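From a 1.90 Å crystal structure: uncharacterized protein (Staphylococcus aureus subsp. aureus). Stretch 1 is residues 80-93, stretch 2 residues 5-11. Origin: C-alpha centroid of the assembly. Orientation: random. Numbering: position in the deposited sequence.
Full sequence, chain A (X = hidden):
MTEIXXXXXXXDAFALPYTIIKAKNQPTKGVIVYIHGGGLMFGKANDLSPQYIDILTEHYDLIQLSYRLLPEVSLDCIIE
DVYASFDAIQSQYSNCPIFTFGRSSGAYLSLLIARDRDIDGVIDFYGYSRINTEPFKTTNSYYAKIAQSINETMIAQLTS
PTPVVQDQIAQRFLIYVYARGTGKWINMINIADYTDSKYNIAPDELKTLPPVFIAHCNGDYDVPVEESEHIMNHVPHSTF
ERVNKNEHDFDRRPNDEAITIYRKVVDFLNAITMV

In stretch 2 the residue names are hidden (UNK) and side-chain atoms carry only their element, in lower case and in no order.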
# COMPACT_ATOMS: atom_id res chain seq x y z
N GLU A 80 -8.93 -3.31 -9.70
CA GLU A 80 -9.97 -4.34 -9.76
C GLU A 80 -9.65 -5.52 -8.83
O GLU A 80 -10.53 -6.01 -8.15
CB GLU A 80 -10.21 -4.83 -11.21
CG GLU A 80 -11.06 -3.89 -12.01
CD GLU A 80 -11.23 -4.28 -13.48
OE1 GLU A 80 -10.85 -5.43 -13.87
OE2 GLU A 80 -11.77 -3.41 -14.22
N ASP A 81 -8.40 -5.97 -8.81
CA ASP A 81 -7.99 -7.07 -7.91
C ASP A 81 -8.13 -6.68 -6.45
O ASP A 81 -8.59 -7.46 -5.61
CB ASP A 81 -6.50 -7.48 -8.19
CG ASP A 81 -6.31 -8.31 -9.48
OD1 ASP A 81 -7.31 -8.65 -10.18
OD2 ASP A 81 -5.12 -8.64 -9.80
N VAL A 82 -7.63 -5.50 -6.10
CA VAL A 82 -7.69 -5.00 -4.74
C VAL A 82 -9.16 -4.93 -4.23
O VAL A 82 -9.48 -5.40 -3.14
CB VAL A 82 -6.97 -3.61 -4.66
CG1 VAL A 82 -7.33 -2.89 -3.37
CG2 VAL A 82 -5.42 -3.81 -4.83
N TYR A 83 -10.05 -4.36 -5.02
CA TYR A 83 -11.45 -4.24 -4.63
C TYR A 83 -12.17 -5.61 -4.60
O TYR A 83 -13.03 -5.83 -3.78
CB TYR A 83 -12.18 -3.26 -5.55
CG TYR A 83 -11.83 -1.78 -5.44
CD1 TYR A 83 -10.69 -1.33 -4.78
CD2 TYR A 83 -12.64 -0.82 -6.07
CE1 TYR A 83 -10.40 0.06 -4.70
CE2 TYR A 83 -12.35 0.51 -6.03
CZ TYR A 83 -11.25 0.96 -5.33
OH TYR A 83 -10.98 2.29 -5.29
N ALA A 84 -11.79 -6.54 -5.49
CA ALA A 84 -12.39 -7.89 -5.46
C ALA A 84 -11.93 -8.59 -4.18
O ALA A 84 -12.72 -9.22 -3.51
CB ALA A 84 -12.02 -8.71 -6.68
N SER A 85 -10.67 -8.40 -3.78
CA SER A 85 -10.16 -9.03 -2.57
C SER A 85 -10.77 -8.32 -1.35
O SER A 85 -11.28 -8.98 -0.43
CB SER A 85 -8.63 -9.04 -2.52
OG SER A 85 -8.10 -9.73 -3.67
N PHE A 86 -10.75 -6.99 -1.37
CA PHE A 86 -11.38 -6.26 -0.29
C PHE A 86 -12.83 -6.68 -0.05
O PHE A 86 -13.20 -6.91 1.10
CB PHE A 86 -11.32 -4.74 -0.45
CG PHE A 86 -11.90 -4.02 0.75
CD1 PHE A 86 -11.19 -3.95 1.94
CD2 PHE A 86 -13.20 -3.53 0.71
CE1 PHE A 86 -11.72 -3.31 3.06
CE2 PHE A 86 -13.76 -2.91 1.86
CZ PHE A 86 -13.00 -2.79 3.02
N ASP A 87 -13.64 -6.81 -1.12
CA ASP A 87 -15.08 -7.13 -0.97
C ASP A 87 -15.32 -8.52 -0.48
O ASP A 87 -16.26 -8.76 0.30
CB ASP A 87 -15.84 -6.92 -2.27
CG ASP A 87 -15.89 -5.47 -2.68
OD1 ASP A 87 -15.74 -4.62 -1.78
OD2 ASP A 87 -16.03 -5.19 -3.91
N ALA A 88 -14.48 -9.44 -0.91
CA ALA A 88 -14.53 -10.80 -0.40
C ALA A 88 -14.18 -10.79 1.09
O ALA A 88 -14.81 -11.46 1.87
CB ALA A 88 -13.61 -11.70 -1.18
N ILE A 89 -13.20 -10.00 1.49
CA ILE A 89 -12.85 -9.90 2.92
C ILE A 89 -13.92 -9.19 3.72
O ILE A 89 -14.30 -9.69 4.78
CB ILE A 89 -11.46 -9.21 3.15
CG1 ILE A 89 -10.36 -10.03 2.49
CG2 ILE A 89 -11.17 -8.99 4.69
CD1 ILE A 89 -9.14 -9.14 1.92
N GLN A 90 -14.41 -8.04 3.24
CA GLN A 90 -15.46 -7.31 3.96
C GLN A 90 -16.71 -8.17 4.21
O GLN A 90 -17.25 -8.16 5.31
CB GLN A 90 -15.87 -6.00 3.27
CG GLN A 90 -16.83 -5.11 4.12
CD GLN A 90 -16.85 -3.61 3.73
OE1 GLN A 90 -16.94 -3.25 2.53
NE2 GLN A 90 -16.80 -2.72 4.74
N SER A 91 -17.17 -8.93 3.21
CA SER A 91 -18.37 -9.75 3.42
C SER A 91 -18.17 -10.73 4.59
O SER A 91 -19.12 -11.06 5.30
CB SER A 91 -18.75 -10.52 2.15
OG SER A 91 -17.73 -11.41 1.81
N GLN A 92 -16.93 -11.17 4.81
CA GLN A 92 -16.57 -12.09 5.89
C GLN A 92 -16.49 -11.45 7.31
O GLN A 92 -16.32 -12.15 8.31
CB GLN A 92 -15.22 -12.68 5.53
CG GLN A 92 -14.75 -13.88 6.30
CD GLN A 92 -13.60 -14.54 5.55
OE1 GLN A 92 -13.23 -14.07 4.48
NE2 GLN A 92 -13.04 -15.61 6.11
N TYR A 93 -16.60 -10.12 7.36
CA TYR A 93 -16.55 -9.34 8.59
C TYR A 93 -17.73 -8.38 8.55
O TYR A 93 -17.56 -7.18 8.68
CB TYR A 93 -15.24 -8.56 8.67
CG TYR A 93 -14.03 -9.42 8.94
CD1 TYR A 93 -13.66 -9.74 10.24
CD2 TYR A 93 -13.27 -9.94 7.90
CE1 TYR A 93 -12.57 -10.54 10.50
CE2 TYR A 93 -12.17 -10.74 8.14
CZ TYR A 93 -11.83 -11.04 9.45
OH TYR A 93 -10.73 -11.81 9.69
N UNK A 5 -5.14 -19.60 4.78
CA UNK A 5 -5.14 -19.24 3.36
C UNK A 5 -6.53 -19.30 2.71
O UNK A 5 -7.31 -20.25 2.94
c UNK A 5 -2.81 -20.27 3.05
n UNK A 5 -0.03 -22.76 2.10
c UNK A 5 -4.24 -20.21 2.59
c UNK A 5 -0.59 -21.44 2.59
c UNK A 5 -2.06 -21.31 2.20
N UNK A 6 -6.81 -18.30 1.90
CA UNK A 6 -8.07 -18.19 1.16
C UNK A 6 -7.73 -17.75 -0.24
O UNK A 6 -6.59 -17.37 -0.52
c UNK A 6 -9.51 -17.42 3.14
c UNK A 6 -9.17 -17.52 5.56
o UNK A 6 -11.00 -18.23 6.96
c UNK A 6 -8.98 -17.13 1.76
c UNK A 6 -11.33 -18.09 4.59
c UNK A 6 -8.68 -17.27 4.28
c UNK A 6 -10.50 -17.94 5.71
c UNK A 6 -10.83 -17.83 3.32
N UNK A 7 -8.69 -17.79 -1.14
CA UNK A 7 -8.49 -17.13 -2.42
C UNK A 7 -9.77 -16.47 -2.89
O UNK A 7 -10.87 -16.86 -2.49
c UNK A 7 -8.68 -19.34 -3.63
c UNK A 7 -8.80 -21.49 -4.88
c UNK A 7 -8.08 -20.19 -4.75
c UNK A 7 -7.93 -18.09 -3.47
n UNK A 7 -10.27 -21.29 -4.97
N UNK A 8 -9.59 -15.43 -3.68
CA UNK A 8 -10.68 -14.81 -4.36
C UNK A 8 -10.41 -15.06 -5.83
O UNK A 8 -9.29 -14.88 -6.31
c UNK A 8 -11.97 -12.76 -4.81
c UNK A 8 -10.73 -13.30 -4.13
c UNK A 8 -10.80 -12.98 -2.61
N UNK A 9 -11.44 -15.52 -6.52
CA UNK A 9 -11.39 -15.80 -7.95
C UNK A 9 -11.87 -14.53 -8.68
O UNK A 9 -12.99 -14.11 -8.46
c UNK A 9 -12.41 -17.12 -9.83
c UNK A 9 -10.22 -18.44 -7.70
c UNK A 9 -12.29 -16.99 -8.31
c UNK A 9 -11.78 -18.32 -7.71
N UNK A 10 -11.01 -13.91 -9.49
CA UNK A 10 -11.35 -12.68 -10.24
C UNK A 10 -12.38 -12.91 -11.41
O UNK A 10 -12.63 -14.08 -11.81
o UNK A 10 -9.53 -12.85 -11.85
c UNK A 10 -10.09 -12.03 -10.79
c UNK A 10 -9.03 -11.84 -9.62
N UNK A 11 -12.92 -11.83 -12.00
CA UNK A 11 -13.80 -11.94 -13.19
C UNK A 11 -13.14 -12.71 -14.32
O UNK A 11 -13.85 -13.34 -15.11
c UNK A 11 -17.95 -9.95 -13.04
c UNK A 11 -16.70 -10.56 -13.68
n UNK A 11 -19.17 -10.75 -13.44
c UNK A 11 -14.17 -10.55 -13.76
c UNK A 11 -15.39 -9.93 -13.17

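Position 5 carries five side-chain atoms, four carbons in an unbranched row ending in a nitrogen. The chain is extended and lies out of reach of stretch 1. An unbranched four-carbon chain with a terminal nitrogen is lysine, Lys 5, exposed.

At position 6 there are eight side-chain atoms: one carbon, then a ring of six carbons bearing a single oxygen. The CA-to-CB bond points toward stretch 1, and a ring carbon comes close to the Gln 92 amide. A phenol ring identifies Tyr 6. The amide nitrogen approaches the ring obliquely; the closest ring atom is CE1, at 3.4 Å from Gln 92 NE2.

Position 7 again has four carbons in a row and a terminal nitrogen, and its side chain lies out of reach of stretch 1. This is Lys 7, which takes no part in the contact, as expected where alternate strand residues face opposite ways.

Position 8 shows three carbons, one carrying the other two, and points toward the helix. One branch lies against Ala 88 CB, and the other reaches the Ala 84 backbone. The compact fork is that of valine. Val 8 CG2 lies 3.4 Å from Ala 88 CB and 4.0 Å from Ser 85 CA, while Val 8 CG1 is 3.8 Å from Ala 84 O.

Four carbons, forked at the first with one arm two carbons long, occupy position 9. The CA-to-CB bond points away from stretch 1, and no atom of the side chain touches it. The branching gives Ile 9, the last strand residue.

Position 10, beyond the strand, has a carbon bearing one oxygen and one carbon, and points toward the helix. Its methyl lies near the Asp 81 carboxylate. This is Thr 10, with CG2 3.7 Å from Asp 81 OD1.

At position 11, four carbons in a row end in nitrogen. CA-to-CB points toward the helix, but the end of the chain leads away, and no contact forms. The residue is Lys 11.

The contact is small, burying 288 Å² in all, and contains no clear hydrogen bond. The N-to-C directions of strand and helix differ by 125°. Val 8 contributes the largest covered area and packs where the small side chains of Ala 84, Ser 85 and Ala 88 let the backbones come close: Ser 85 CA is 6.1 Å from Val 8 CA. Tyr 6 with Gln 92 and Thr 10 with Asp 81 extend this central packing along stretch 1.

Stretch 2 (5-11) KYKVITK
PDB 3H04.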